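Local coordinates for protein mRNA-decapping enzyme subunit 1 (Saccharomyces cerevisiae, PDB 1Q67) that works with its partner Dcp2 in the decapping complex that removes the 7-methylguanine cap from mRNA, committing transcripts to 5' to 3' decay in normal turnover and nonsense-mediated decay, at residues D31-Q36 with Y68-S73; I137-L142 with N224-S229; E180-E185 with K194-E199. All blocks are in the same frame, centred on the assembly; numbering follows the deposited sequence.

Interaction 1: D31-Q36 with Y68-S73; sequences DPKIKQ and YLRDVS
Asp31 and Arg70 form a side-on salt bridge, each carboxylate oxygen taking one guanidinium nitrogen. Asp31 CG stands anti to the backbone N (chi1 -180°), which sets it toward Arg70 and Tyr68. Arg70 NE donates to the syn lone pair of Asp31 OD2, the two atoms 2.7 Å apart, in a nearly straight bond (175°), with the oxygen in the guanidinium plane; NH2 reaches OD1 at 3.0 Å, less straight. The anti lone pair of OD2 takes the hydroxyl of Tyr68 (OH to OD2 2.7 Å), which brings the oxygen to the edge of the phenol ring. Lys33 N also donates to OD1, from the opposite face of the carboxylate to NH2, closing an Asx turn. Four donors thus fix the rotation of Asp31, and they would probably stabilise its negative charge. Arg70 NH1 has its own partners in Asp136 and the carbonyl of Tyr138.

Lys33 CB lies over one face of the guanidinium, offset toward its rim; the apolar contact is Ile34 CG1 on Tyr68 CD1, 3.6 Å. A water joins Lys35 NZ to Asp71 OD2, while the lysine's direct salt bridge is to Asp228.

Among the backbone bonds, Leu69 O accepts from Lys35 N at 2.8 Å and weakly from Gln36 N, and Leu69 N donates to Gln36 O. Asp71 N closes on Lys33 O. Leu69 is met by two successive residues, Lys35 and Gln36, making a classic beta bulge at the start of the outermost strand 34-41, where a type I turn from Asp31 to Ile34 leads into the antiparallel four-stranded sheet of this PH-like fold.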
ATOM      1  N   ASP B  31       2.422  13.964  15.914  1.00 39.37           N
ATOM      2  CA  ASP B  31       3.164  15.211  15.705  1.00 39.06           C
ATOM      3  C   ASP B  31       2.348  16.316  16.362  1.00 38.50           C
ATOM      4  O   ASP B  31       1.456  16.895  15.748  1.00 38.45           O
ATOM      5  CB  ASP B  31       3.349  15.503  14.207  1.00 39.67           C
ATOM      6  CG  ASP B  31       4.127  16.798  13.944  1.00 39.54           C
ATOM      7  OD1 ASP B  31       4.517  17.480  14.915  1.00 39.17           O
ATOM      8  OD2 ASP B  31       4.343  17.135  12.759  1.00 39.95           O
ATOM      9  N   PRO B  32       2.653  16.622  17.632  1.00 40.15           N
ATOM     10  CA  PRO B  32       1.962  17.651  18.416  1.00 42.00           C
ATOM     11  C   PRO B  32       1.917  19.026  17.763  1.00 43.11           C
ATOM     12  O   PRO B  32       1.025  19.818  18.048  1.00 44.59           O
ATOM     13  CB  PRO B  32       2.739  17.662  19.733  1.00 41.97           C
ATOM     14  CG  PRO B  32       3.258  16.255  19.837  1.00 41.24           C
ATOM     15  CD  PRO B  32       3.727  16.000  18.426  1.00 40.46           C
ATOM     16  N   LYS B  33       2.868  19.303  16.877  1.00 44.66           N
ATOM     17  CA  LYS B  33       2.922  20.600  16.209  1.00 46.03           C
ATOM     18  C   LYS B  33       1.831  20.902  15.184  1.00 44.53           C
ATOM     19  O   LYS B  33       1.606  22.068  14.877  1.00 46.12           O
ATOM     20  CB  LYS B  33       4.281  20.799  15.529  1.00 49.23           C
ATOM     21  CG  LYS B  33       5.316  21.571  16.343  1.00 51.83           C
ATOM     22  CD  LYS B  33       5.809  20.791  17.536  1.00 54.19           C
ATOM     23  CE  LYS B  33       7.000  21.493  18.193  1.00 56.11           C
ATOM     24  NZ  LYS B  33       8.178  21.599  17.278  1.00 55.93           N
ATOM     25  N   ILE B  34       1.151  19.889  14.649  1.00 41.95           N
ATOM     26  CA  ILE B  34       0.131  20.181  13.651  1.00 39.36           C
ATOM     27  C   ILE B  34      -0.750  21.332  14.112  1.00 39.57           C
ATOM     28  O   ILE B  34      -1.233  21.348  15.242  1.00 39.14           O
ATOM     29  CB  ILE B  34      -0.767  18.955  13.317  1.00 39.00           C
ATOM     30  CG1 ILE B  34      -1.779  19.347  12.233  1.00 37.81           C
ATOM     31  CG2 ILE B  34      -1.502  18.469  14.564  1.00 38.81           C
ATOM     32  CD1 ILE B  34      -2.526  18.166  11.592  1.00 35.01           C
ATOM     33  N   LYS B  35      -0.950  22.299  13.225  1.00 39.99           N
ATOM     34  CA  LYS B  35      -1.758  23.470  13.532  1.00 39.83           C
ATOM     35  C   LYS B  35      -2.930  23.591  12.576  1.00 38.35           C
ATOM     36  O   LYS B  35      -3.991  24.079  12.945  1.00 40.22           O
ATOM     37  CB  LYS B  35      -0.889  24.731  13.449  1.00 40.83           C
ATOM     38  CG  LYS B  35      -1.658  26.045  13.587  1.00 44.04           C
ATOM     39  CD  LYS B  35      -0.708  27.239  13.495  1.00 45.54           C
ATOM     40  CE  LYS B  35      -1.456  28.563  13.568  1.00 46.87           C
ATOM     41  NZ  LYS B  35      -0.511  29.720  13.597  1.00 49.00           N
ATOM     42  N   GLN B  36      -2.733  23.152  11.341  1.00 38.75           N
ATOM     43  CA  GLN B  36      -3.788  23.218  10.344  1.00 38.93           C
ATOM     44  C   GLN B  36      -3.611  22.135   9.280  1.00 38.58           C
ATOM     45  O   GLN B  36      -2.537  21.988   8.698  1.00 37.84           O
ATOM     46  CB  GLN B  36      -3.803  24.610   9.692  1.00 39.08           C
ATOM     47  CG  GLN B  36      -4.909  24.819   8.667  1.00 42.53           C
ATOM     48  CD  GLN B  36      -4.830  26.187   7.973  1.00 45.45           C
ATOM     49  OE1 GLN B  36      -3.744  26.750   7.793  1.00 44.69           O
ATOM     50  NE2 GLN B  36      -5.983  26.712   7.561  1.00 44.53           N
ATOM     51  N   TYR B  68       0.108  18.943   6.255  1.00 31.51           N
ATOM     52  CA  TYR B  68      -0.397  19.919   7.197  1.00 31.17           C
ATOM     53  C   TYR B  68       0.642  20.952   7.598  1.00 31.87           C
ATOM     54  O   TYR B  68       1.843  20.734   7.456  1.00 32.10           O
ATOM     55  CB  TYR B  68      -0.885  19.171   8.438  1.00 29.10           C
ATOM     56  CG  TYR B  68       0.191  18.296   9.029  1.00 29.73           C
ATOM     57  CD1 TYR B  68       0.982  18.750  10.082  1.00 31.32           C
ATOM     58  CD2 TYR B  68       0.440  17.019   8.521  1.00 31.07           C
ATOM     59  CE1 TYR B  68       1.983  17.959  10.622  1.00 29.71           C
ATOM     60  CE2 TYR B  68       1.455  16.215   9.053  1.00 29.92           C
ATOM     61  CZ  TYR B  68       2.217  16.700  10.110  1.00 31.35           C
ATOM     62  OH  TYR B  68       3.207  15.925  10.675  1.00 34.01           O
ATOM     63  N   LEU B  69       0.151  22.068   8.115  1.00 34.84           N
ATOM     64  CA  LEU B  69       0.995  23.162   8.561  1.00 37.41           C
ATOM     65  C   LEU B  69       1.373  22.924  10.018  1.00 37.70           C
ATOM     66  O   LEU B  69       0.540  22.517  10.830  1.00 37.89           O
ATOM     67  CB  LEU B  69       0.249  24.489   8.412  1.00 37.60           C
ATOM     68  CG  LEU B  69       1.074  25.753   8.684  1.00 42.14           C
ATOM     69  CD1 LEU B  69       0.570  26.902   7.814  1.00 41.96           C
ATOM     70  CD2 LEU B  69       0.994  26.105  10.153  1.00 41.68           C
ATOM     71  N   ARG B  70       2.635  23.166  10.339  1.00 36.78           N
ATOM     72  CA  ARG B  70       3.113  22.969  11.694  1.00 39.35           C
ATOM     73  C   ARG B  70       3.335  24.311  12.393  1.00 42.02           C
ATOM     74  O   ARG B  70       3.630  25.320  11.753  1.00 42.46           O
ATOM     75  CB  ARG B  70       4.408  22.156  11.669  1.00 37.41           C
ATOM     76  CG  ARG B  70       4.254  20.832  10.933  1.00 33.72           C
ATOM     77  CD  ARG B  70       5.535  20.021  10.904  1.00 33.85           C
ATOM     78  NE  ARG B  70       5.808  19.341  12.163  1.00 33.57           N
ATOM     79  CZ  ARG B  70       6.773  19.682  13.009  1.00 34.83           C
ATOM     80  NH1 ARG B  70       7.572  20.710  12.740  1.00 34.41           N
ATOM     81  NH2 ARG B  70       6.953  18.979  14.116  1.00 32.54           N
ATOM     82  N   ASP B  71       3.171  24.322  13.708  1.00 44.18           N
ATOM     83  CA  ASP B  71       3.368  25.539  14.474  1.00 47.77           C
ATOM     84  C   ASP B  71       4.799  25.560  14.991  1.00 48.28           C
ATOM     85  O   ASP B  71       5.117  24.900  15.977  1.00 47.91           O
ATOM     86  CB  ASP B  71       2.399  25.595  15.655  1.00 50.69           C
ATOM     87  CG  ASP B  71       2.365  26.964  16.314  1.00 55.83           C
ATOM     88  OD1 ASP B  71       3.447  27.568  16.503  1.00 56.76           O
ATOM     89  OD2 ASP B  71       1.256  27.434  16.651  1.00 59.24           O
ATOM     90  N   VAL B  72       5.663  26.305  14.311  1.00 50.22           N
ATOM     91  CA  VAL B  72       7.058  26.410  14.721  1.00 52.08           C
ATOM     92  C   VAL B  72       7.380  27.848  15.121  1.00 54.49           C
ATOM     93  O   VAL B  72       8.542  28.255  15.146  1.00 54.04           O
ATOM     94  CB  VAL B  72       8.013  25.962  13.591  1.00 51.52           C
ATOM     95  CG1 VAL B  72       7.866  24.469  13.359  1.00 50.73           C
ATOM     96  CG2 VAL B  72       7.713  26.733  12.306  1.00 51.05           C
ATOM     97  N   SER B  73       6.335  28.606  15.442  1.00 57.27           N
ATOM     98  CA  SER B  73       6.469  30.002  15.851  1.00 60.67           C
ATOM     99  C   SER B  73       7.209  30.136  17.183  1.00 62.71           C
ATOM    100  O   SER B  73       7.125  29.259  18.047  1.00 63.15           O
ATOM    101  CB  SER B  73       5.084  30.644  15.967  1.00 60.76           C
ATOM    102  OG  SER B  73       5.182  31.998  16.369  1.00 61.47           O
TER
HETATM  103  O   HOH W   1      -0.513  29.685  16.791  1.00 66.67           O

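Interaction 2: I137-L142 with N224-S229; sequences IYNYGL and NEPKDS
The backbones of Asn139-Tyr140 and Pro226-Lys227 stay well apart, with the CA atoms of Asn139 and Pro226 6.6 Å from each other, and side chains of the first pair bridge the distance. Tyr140 reaches furthest. Its CG stands anti to the carbonyl carbon (chi1 -40°), and the hydroxyl at the far end of the ring accepts a hydrogen bond from the backbone N of Lys227, with OH and N 2.9 Å apart and an N-H...O angle of 147°. The same oxygen lies 3.4 Å from Lys227 CB, and CG is also near, while the outer part of the lysine chain turns from the tyrosine. A water 2.7 Å from Tyr140 OH lies 3.2 Å from Glu225 O, to which it can donate, so that it probably links the hydroxyl to the peptide backbone on the other flank of Pro226.

The contact joins the start of strand 140-146, in the four-stranded sheet, and the residue before it to the loop that follows helix 208-223; in the PH-like fold a C-terminal helix of this kind packs against the beta sandwich. An alanine in place of Tyr140 would probably leave the N-H of Lys227 without its acceptor and the water without its hydroxyl partner, opening a gap between the strand and the loop.

Beside the tyrosine, Asn139 turns its amide onto the ring of Pro226: OD1 and ND2 are both 3.7 Å from Pro226 CB, a packing contact. Asn139 CB sits over the centre of the neighbouring Tyr140 ring, 3.7 Å above its plane, and covers that face. Pro226 also touches Ser161 and Val162 of helix 160-169, while Leu69 of the adjacent strand packs against Tyr140.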
ATOM      1  N   ILE B 137      12.773  24.057  11.699  1.00 51.67           N
ATOM      2  CA  ILE B 137      12.657  24.512  10.315  1.00 49.57           C
ATOM      3  C   ILE B 137      11.570  23.824   9.491  1.00 47.46           C
ATOM      4  O   ILE B 137      11.335  24.199   8.341  1.00 47.64           O
ATOM      5  CB  ILE B 137      13.985  24.333   9.557  1.00 50.21           C
ATOM      6  CG1 ILE B 137      14.373  22.857   9.537  1.00 48.52           C
ATOM      7  CG2 ILE B 137      15.076  25.172  10.213  1.00 50.54           C
ATOM      8  CD1 ILE B 137      15.572  22.554   8.670  1.00 51.20           C
ATOM      9  N   TYR B 138      10.910  22.821  10.059  1.00 44.89           N
ATOM     10  CA  TYR B 138       9.863  22.126   9.322  1.00 42.21           C
ATOM     11  C   TYR B 138       8.506  22.789   9.481  1.00 40.16           C
ATOM     12  O   TYR B 138       7.718  22.429  10.357  1.00 39.51           O
ATOM     13  CB  TYR B 138       9.795  20.663   9.750  1.00 43.53           C
ATOM     14  CG  TYR B 138      11.103  19.936   9.558  1.00 46.42           C
ATOM     15  CD1 TYR B 138      12.100  19.982  10.533  1.00 49.74           C
ATOM     16  CD2 TYR B 138      11.361  19.226   8.389  1.00 47.19           C
ATOM     17  CE1 TYR B 138      13.328  19.333  10.344  1.00 51.80           C
ATOM     18  CE2 TYR B 138      12.577  18.576   8.190  1.00 50.03           C
ATOM     19  CZ  TYR B 138      13.556  18.633   9.170  1.00 52.37           C
ATOM     20  OH  TYR B 138      14.759  17.986   8.975  1.00 56.00           O
ATOM     21  N   ASN B 139       8.246  23.764   8.616  1.00 38.34           N
ATOM     22  CA  ASN B 139       6.992  24.513   8.610  1.00 36.90           C
ATOM     23  C   ASN B 139       5.789  23.641   8.251  1.00 36.07           C
ATOM     24  O   ASN B 139       4.667  23.915   8.672  1.00 34.01           O
ATOM     25  CB  ASN B 139       7.081  25.662   7.598  1.00 38.31           C
ATOM     26  CG  ASN B 139       8.079  26.730   8.012  1.00 39.80           C
ATOM     27  OD1 ASN B 139       7.815  27.534   8.908  1.00 42.49           O
ATOM     28  ND2 ASN B 139       9.234  26.737   7.368  1.00 41.45           N
ATOM     29  N   TYR B 140       6.026  22.605   7.455  1.00 35.67           N
ATOM     30  CA  TYR B 140       4.950  21.726   7.022  1.00 35.19           C
ATOM     31  C   TYR B 140       5.360  20.280   7.180  1.00 34.54           C
ATOM     32  O   TYR B 140       6.545  19.964   7.292  1.00 35.84           O
ATOM     33  CB  TYR B 140       4.596  21.994   5.557  1.00 34.61           C
ATOM     34  CG  TYR B 140       4.597  23.460   5.206  1.00 33.35           C
ATOM     35  CD1 TYR B 140       5.593  24.004   4.384  1.00 34.79           C
ATOM     36  CD2 TYR B 140       3.627  24.315   5.717  1.00 34.01           C
ATOM     37  CE1 TYR B 140       5.618  25.365   4.085  1.00 32.91           C
ATOM     38  CE2 TYR B 140       3.641  25.673   5.429  1.00 33.97           C
ATOM     39  CZ  TYR B 140       4.636  26.194   4.615  1.00 35.38           C
ATOM     40  OH  TYR B 140       4.637  27.541   4.335  1.00 38.27           O
ATOM     41  N   GLY B 141       4.366  19.405   7.211  1.00 33.57           N
ATOM     42  CA  GLY B 141       4.650  17.998   7.360  1.00 30.38           C
ATOM     43  C   GLY B 141       3.762  17.159   6.476  1.00 30.61           C
ATOM     44  O   GLY B 141       2.674  17.569   6.073  1.00 30.68           O
ATOM     45  N   LEU B 142       4.254  15.976   6.153  1.00 31.39           N
ATOM     46  CA  LEU B 142       3.502  15.030   5.349  1.00 31.88           C
ATOM     47  C   LEU B 142       3.467  13.755   6.185  1.00 32.25           C
ATOM     48  O   LEU B 142       4.456  13.390   6.831  1.00 31.06           O
ATOM     49  CB  LEU B 142       4.200  14.789   4.005  1.00 30.85           C
ATOM     50  CG  LEU B 142       3.666  13.672   3.103  1.00 34.53           C
ATOM     51  CD1 LEU B 142       4.020  13.963   1.645  1.00 33.43           C
ATOM     52  CD2 LEU B 142       4.263  12.335   3.544  1.00 33.01           C
ATOM     53  N   ASN B 224       7.446  29.090  -1.935  1.00 43.13           N
ATOM     54  CA  ASN B 224       7.122  30.342  -1.271  1.00 42.54           C
ATOM     55  C   ASN B 224       7.730  30.479   0.106  1.00 44.22           C
ATOM     56  O   ASN B 224       8.301  29.531   0.650  1.00 44.11           O
ATOM     57  CB  ASN B 224       5.608  30.518  -1.196  1.00 42.43           C
ATOM     58  CG  ASN B 224       5.001  30.822  -2.546  1.00 44.41           C
ATOM     59  OD1 ASN B 224       5.056  31.959  -3.015  1.00 47.70           O
ATOM     60  ND2 ASN B 224       4.445  29.805  -3.195  1.00 41.53           N
ATOM     61  N   GLU B 225       7.607  31.683   0.650  1.00 45.11           N
ATOM     62  CA  GLU B 225       8.122  32.026   1.967  1.00 47.21           C
ATOM     63  C   GLU B 225       7.361  31.246   3.039  1.00 47.03           C
ATOM     64  O   GLU B 225       6.181  30.939   2.873  1.00 45.48           O
ATOM     65  CB  GLU B 225       7.935  33.527   2.193  1.00 50.32           C
ATOM     66  CG  GLU B 225       8.864  34.151   3.207  1.00 56.32           C
ATOM     67  CD  GLU B 225      10.310  34.166   2.743  1.00 59.28           C
ATOM     68  OE1 GLU B 225      10.548  34.439   1.541  1.00 59.14           O
ATOM     69  OE2 GLU B 225      11.206  33.918   3.583  1.00 60.63           O
ATOM     70  N   PRO B 226       8.026  30.923   4.158  1.00 46.82           N
ATOM     71  CA  PRO B 226       7.362  30.181   5.229  1.00 48.56           C
ATOM     72  C   PRO B 226       6.076  30.866   5.648  1.00 49.56           C
ATOM     73  O   PRO B 226       6.050  32.080   5.851  1.00 49.78           O
ATOM     74  CB  PRO B 226       8.397  30.190   6.347  1.00 47.84           C
ATOM     75  CG  PRO B 226       9.674  30.203   5.604  1.00 48.06           C
ATOM     76  CD  PRO B 226       9.424  31.204   4.516  1.00 45.95           C
ATOM     77  N   LYS B 227       5.014  30.082   5.772  1.00 51.57           N
ATOM     78  CA  LYS B 227       3.717  30.600   6.175  1.00 53.38           C
ATOM     79  C   LYS B 227       3.371  30.086   7.564  1.00 54.81           C
ATOM     80  O   LYS B 227       3.597  28.917   7.888  1.00 52.96           O
ATOM     81  CB  LYS B 227       2.647  30.176   5.175  1.00 53.28           C
ATOM     82  CG  LYS B 227       2.783  30.846   3.829  1.00 55.14           C
ATOM     83  CD  LYS B 227       1.641  31.821   3.593  1.00 57.80           C
ATOM     84  CE  LYS B 227       1.583  32.898   4.665  1.00 58.56           C
ATOM     85  NZ  LYS B 227       0.357  33.738   4.508  1.00 61.16           N
ATOM     86  N   ASP B 228       2.816  30.971   8.380  1.00 57.13           N
ATOM     87  CA  ASP B 228       2.456  30.627   9.742  1.00 58.79           C
ATOM     88  C   ASP B 228       1.002  30.177   9.846  1.00 58.80           C
ATOM     89  O   ASP B 228       0.619  29.518  10.811  1.00 57.54           O
ATOM     90  CB  ASP B 228       2.712  31.832  10.643  1.00 62.70           C
ATOM     91  CG  ASP B 228       2.756  31.466  12.102  1.00 65.84           C
ATOM     92  OD1 ASP B 228       1.692  31.129  12.670  1.00 69.11           O
ATOM     93  OD2 ASP B 228       3.864  31.508  12.681  1.00 68.53           O
ATOM     94  N   SER B 229       0.188  30.527   8.856  1.00 59.01           N
ATOM     95  CA  SER B 229      -1.212  30.120   8.880  1.00 61.80           C
ATOM     96  C   SER B 229      -1.882  30.186   7.517  1.00 62.80           C
ATOM     97  O   SER B 229      -1.419  30.885   6.611  1.00 61.59           O
ATOM     98  CB  SER B 229      -2.012  30.979   9.865  1.00 61.51           C
ATOM     99  OG  SER B 229      -2.223  32.277   9.340  1.00 62.64           O
TER
HETATM  100  O   HOH W   2       5.961  27.879   2.059  1.00 38.98           O

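Interaction 3: E180-E185 with K194-E199; sequences ECMGVE and KNLKHE
Gly183 and Lys194 form an antiparallel hydrogen-bonded pair in the beta hairpin of strands 183-187 and 190-194, at one side of the five-stranded sheet of this PH-like fold. Lys194 N donates to Gly183 O at 2.8 Å, and Gly183 N returns a longer bond to Lys194 O.

Beyond the pair regular strand pairing stops, and the ammonium group of Lys194 ties the two backbones together. Its chain is bent at chi3 (72°) and chi4 (60°), which place CE and NZ beside Cys181 O; NZ donates to both Cys181 O, 2.8 Å away, and Asn195 O. The latter carbonyl also accepts from His198 N, closing the type I turn from Asn195 to His198, so one oxygen serves two donors. The CD of Lys194 lies over the centre of the His198 ring. Within the turn, Asn195 OD1 takes the N-H of Leu196.

On the apolar side, Met182 CG packs 3.6 Å from Leu196 CD2, while helix 208-223 reaches Met182 through Leu222 and helix 160-169 meets Leu196 through Val163. At the far end of the contact, Glu180 N donates almost straight (171°) into an in-plane lone pair of Leu196 O, 3.0 Å away.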
ATOM      1  N   GLU B 180      19.572  20.031   1.350  1.00 58.00           N
ATOM      2  CA  GLU B 180      19.385  20.632   0.034  1.00 54.89           C
ATOM      3  C   GLU B 180      17.903  20.780  -0.282  1.00 52.08           C
ATOM      4  O   GLU B 180      17.063  20.111   0.326  1.00 51.59           O
ATOM      5  CB  GLU B 180      20.090  19.812  -1.049  1.00 57.54           C
ATOM      6  CG  GLU B 180      21.583  20.125  -1.137  1.00 62.19           C
ATOM      7  CD  GLU B 180      22.258  19.489  -2.335  1.00 65.12           C
ATOM      8  OE1 GLU B 180      21.803  19.727  -3.477  1.00 66.29           O
ATOM      9  OE2 GLU B 180      23.253  18.756  -2.135  1.00 66.78           O
ATOM     10  N   CYS B 181      17.581  21.663  -1.222  1.00 47.36           N
ATOM     11  CA  CYS B 181      16.191  21.899  -1.581  1.00 44.11           C
ATOM     12  C   CYS B 181      15.442  20.643  -2.012  1.00 43.41           C
ATOM     13  O   CYS B 181      15.932  19.848  -2.820  1.00 42.05           O
ATOM     14  CB  CYS B 181      16.096  22.956  -2.683  1.00 43.47           C
ATOM     15  SG  CYS B 181      16.503  24.633  -2.125  1.00 42.71           S
ATOM     16  N   MET B 182      14.244  20.479  -1.460  1.00 40.86           N
ATOM     17  CA  MET B 182      13.408  19.340  -1.777  1.00 39.37           C
ATOM     18  C   MET B 182      12.809  19.568  -3.154  1.00 38.69           C
ATOM     19  O   MET B 182      12.930  20.661  -3.717  1.00 38.98           O
ATOM     20  CB  MET B 182      12.300  19.200  -0.734  1.00 38.32           C
ATOM     21  CG  MET B 182      12.816  18.993   0.684  1.00 38.76           C
ATOM     22  SD  MET B 182      11.498  18.850   1.929  1.00 36.84           S
ATOM     23  CE  MET B 182      10.831  17.229   1.481  1.00 42.02           C
ATOM     24  N   GLY B 183      12.162  18.540  -3.694  1.00 37.19           N
ATOM     25  CA  GLY B 183      11.550  18.657  -5.003  1.00 37.12           C
ATOM     26  C   GLY B 183      10.337  17.762  -5.171  1.00 38.14           C
ATOM     27  O   GLY B 183      10.175  16.783  -4.446  1.00 37.69           O
ATOM     28  N   VAL B 184       9.477  18.106  -6.125  1.00 38.38           N
ATOM     29  CA  VAL B 184       8.286  17.319  -6.400  1.00 39.96           C
ATOM     30  C   VAL B 184       7.948  17.325  -7.877  1.00 40.88           C
ATOM     31  O   VAL B 184       8.151  18.320  -8.566  1.00 41.00           O
ATOM     32  CB  VAL B 184       7.040  17.832  -5.631  1.00 40.69           C
ATOM     33  CG1 VAL B 184       7.236  17.619  -4.150  1.00 45.00           C
ATOM     34  CG2 VAL B 184       6.788  19.319  -5.934  1.00 38.89           C
ATOM     35  N   GLU B 185       7.423  16.201  -8.349  1.00 42.48           N
ATOM     36  CA  GLU B 185       7.027  16.057  -9.737  1.00 45.11           C
ATOM     37  C   GLU B 185       6.005  14.939  -9.833  1.00 45.21           C
ATOM     38  O   GLU B 185       5.862  14.124  -8.922  1.00 44.18           O
ATOM     39  CB  GLU B 185       8.231  15.697 -10.610  1.00 47.38           C
ATOM     40  CG  GLU B 185       8.738  14.284 -10.396  1.00 54.40           C
ATOM     41  CD  GLU B 185       9.934  13.943 -11.266  1.00 58.92           C
ATOM     42  OE1 GLU B 185       9.834  14.082 -12.507  1.00 62.25           O
ATOM     43  OE2 GLU B 185      10.978  13.531 -10.709  1.00 60.84           O
ATOM     44  N   LYS B 194      11.489  14.457  -3.574  1.00 41.99           N
ATOM     45  CA  LYS B 194      12.905  14.388  -3.246  1.00 42.28           C
ATOM     46  C   LYS B 194      13.103  15.019  -1.871  1.00 42.30           C
ATOM     47  O   LYS B 194      12.673  16.141  -1.610  1.00 40.41           O
ATOM     48  CB  LYS B 194      13.750  15.123  -4.293  1.00 45.94           C
ATOM     49  CG  LYS B 194      15.244  14.822  -4.192  1.00 49.07           C
ATOM     50  CD  LYS B 194      16.077  15.708  -5.110  1.00 52.21           C
ATOM     51  CE  LYS B 194      16.137  17.146  -4.588  1.00 54.40           C
ATOM     52  NZ  LYS B 194      16.751  17.221  -3.217  1.00 54.94           N
ATOM     53  N   ASN B 195      13.744  14.243  -1.010  1.00 43.69           N
ATOM     54  CA  ASN B 195      14.069  14.558   0.379  1.00 46.84           C
ATOM     55  C   ASN B 195      15.061  15.715   0.505  1.00 46.60           C
ATOM     56  O   ASN B 195      15.655  16.144  -0.484  1.00 45.08           O
ATOM     57  CB  ASN B 195      14.730  13.317   1.001  1.00 48.56           C
ATOM     58  CG  ASN B 195      14.458  13.178   2.465  1.00 52.04           C
ATOM     59  OD1 ASN B 195      14.168  14.160   3.156  1.00 59.18           O
ATOM     60  ND2 ASN B 195      14.562  11.954   2.965  1.00 51.82           N
ATOM     61  N   LEU B 196      15.250  16.186   1.739  1.00 47.23           N
ATOM     62  CA  LEU B 196      16.216  17.239   2.034  1.00 48.75           C
ATOM     63  C   LEU B 196      17.600  16.596   1.934  1.00 49.75           C
ATOM     64  O   LEU B 196      18.617  17.287   1.862  1.00 50.45           O
ATOM     65  CB  LEU B 196      16.024  17.773   3.456  1.00 50.78           C
ATOM     66  CG  LEU B 196      14.904  18.779   3.724  1.00 51.79           C
ATOM     67  CD1 LEU B 196      14.672  18.903   5.217  1.00 51.43           C
ATOM     68  CD2 LEU B 196      15.278  20.122   3.127  1.00 52.39           C
ATOM     69  N   LYS B 197      17.619  15.263   1.935  1.00 49.23           N
ATOM     70  CA  LYS B 197      18.852  14.486   1.850  1.00 49.45           C
ATOM     71  C   LYS B 197      19.027  13.877   0.468  1.00 49.44           C
ATOM     72  O   LYS B 197      19.873  13.013   0.264  1.00 50.91           O
ATOM     73  CB  LYS B 197      18.839  13.368   2.898  1.00 50.10           C
ATOM     74  CG  LYS B 197      19.746  13.612   4.103  1.00 51.50           C
ATOM     75  CD  LYS B 197      19.385  14.878   4.856  1.00 53.75           C
ATOM     76  CE  LYS B 197      20.209  15.014   6.135  1.00 54.79           C
ATOM     77  NZ  LYS B 197      21.679  15.074   5.873  1.00 55.60           N
ATOM     78  N   HIS B 198      18.213  14.326  -0.479  1.00 50.38           N
ATOM     79  CA  HIS B 198      18.263  13.836  -1.851  1.00 51.14           C
ATOM     80  C   HIS B 198      17.682  12.424  -2.015  1.00 49.10           C
ATOM     81  O   HIS B 198      17.872  11.787  -3.052  1.00 48.95           O
ATOM     82  CB  HIS B 198      19.705  13.869  -2.379  1.00 55.59           C
ATOM     83  CG  HIS B 198      19.802  14.031  -3.867  1.00 61.12           C
ATOM     84  ND1 HIS B 198      19.225  13.148  -4.755  1.00 63.76           N
ATOM     85  CD2 HIS B 198      20.405  14.983  -4.620  1.00 62.62           C
ATOM     86  CE1 HIS B 198      19.465  13.550  -5.992  1.00 64.48           C
ATOM     87  NE2 HIS B 198      20.179  14.660  -5.938  1.00 63.19           N
ATOM     88  N   GLU B 199      16.986  11.924  -0.997  1.00 46.48           N
ATOM     89  CA  GLU B 199      16.373  10.599  -1.114  1.00 43.94           C
ATOM     90  C   GLU B 199      15.086  10.788  -1.903  1.00 40.48           C
ATOM     91  O   GLU B 199      14.390  11.788  -1.730  1.00 38.29           O
ATOM     92  CB  GLU B 199      16.069  10.010   0.262  1.00 46.48           C
ATOM     93  CG  GLU B 199      17.295   9.877   1.127  1.00 49.91           C
ATOM     94  CD  GLU B 199      16.983   9.313   2.491  1.00 53.92           C
ATOM     95  OE1 GLU B 199      16.921   8.072   2.618  1.00 55.25           O
ATOM     96  OE2 GLU B 199      16.791  10.115   3.435  1.00 56.53           O
TER

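How the interactions relate
Interactions 1 and 2, their centres 9 Å apart, both reach the antiparallel sheet in which strands 64-70 and 140-146 are neighbours. They meet directly: Arg70 N probably bonds to Asn139 O, and Lys35 forms a salt bridge with Asp228, tying the outermost strand 34-41 to the C-terminal tail. Interaction 3 belongs to the other sheet, 21 Å between centres from interaction 1 and across the chain's centre. Along the chain interaction 1 closes first, and interaction 3 is nested within the loop closed by interaction 2. Interaction 2 thus joins the first sheet to the segment after helix 208-223, and through Tyr138 on Leu196 it also meets the turn at the edge of the second.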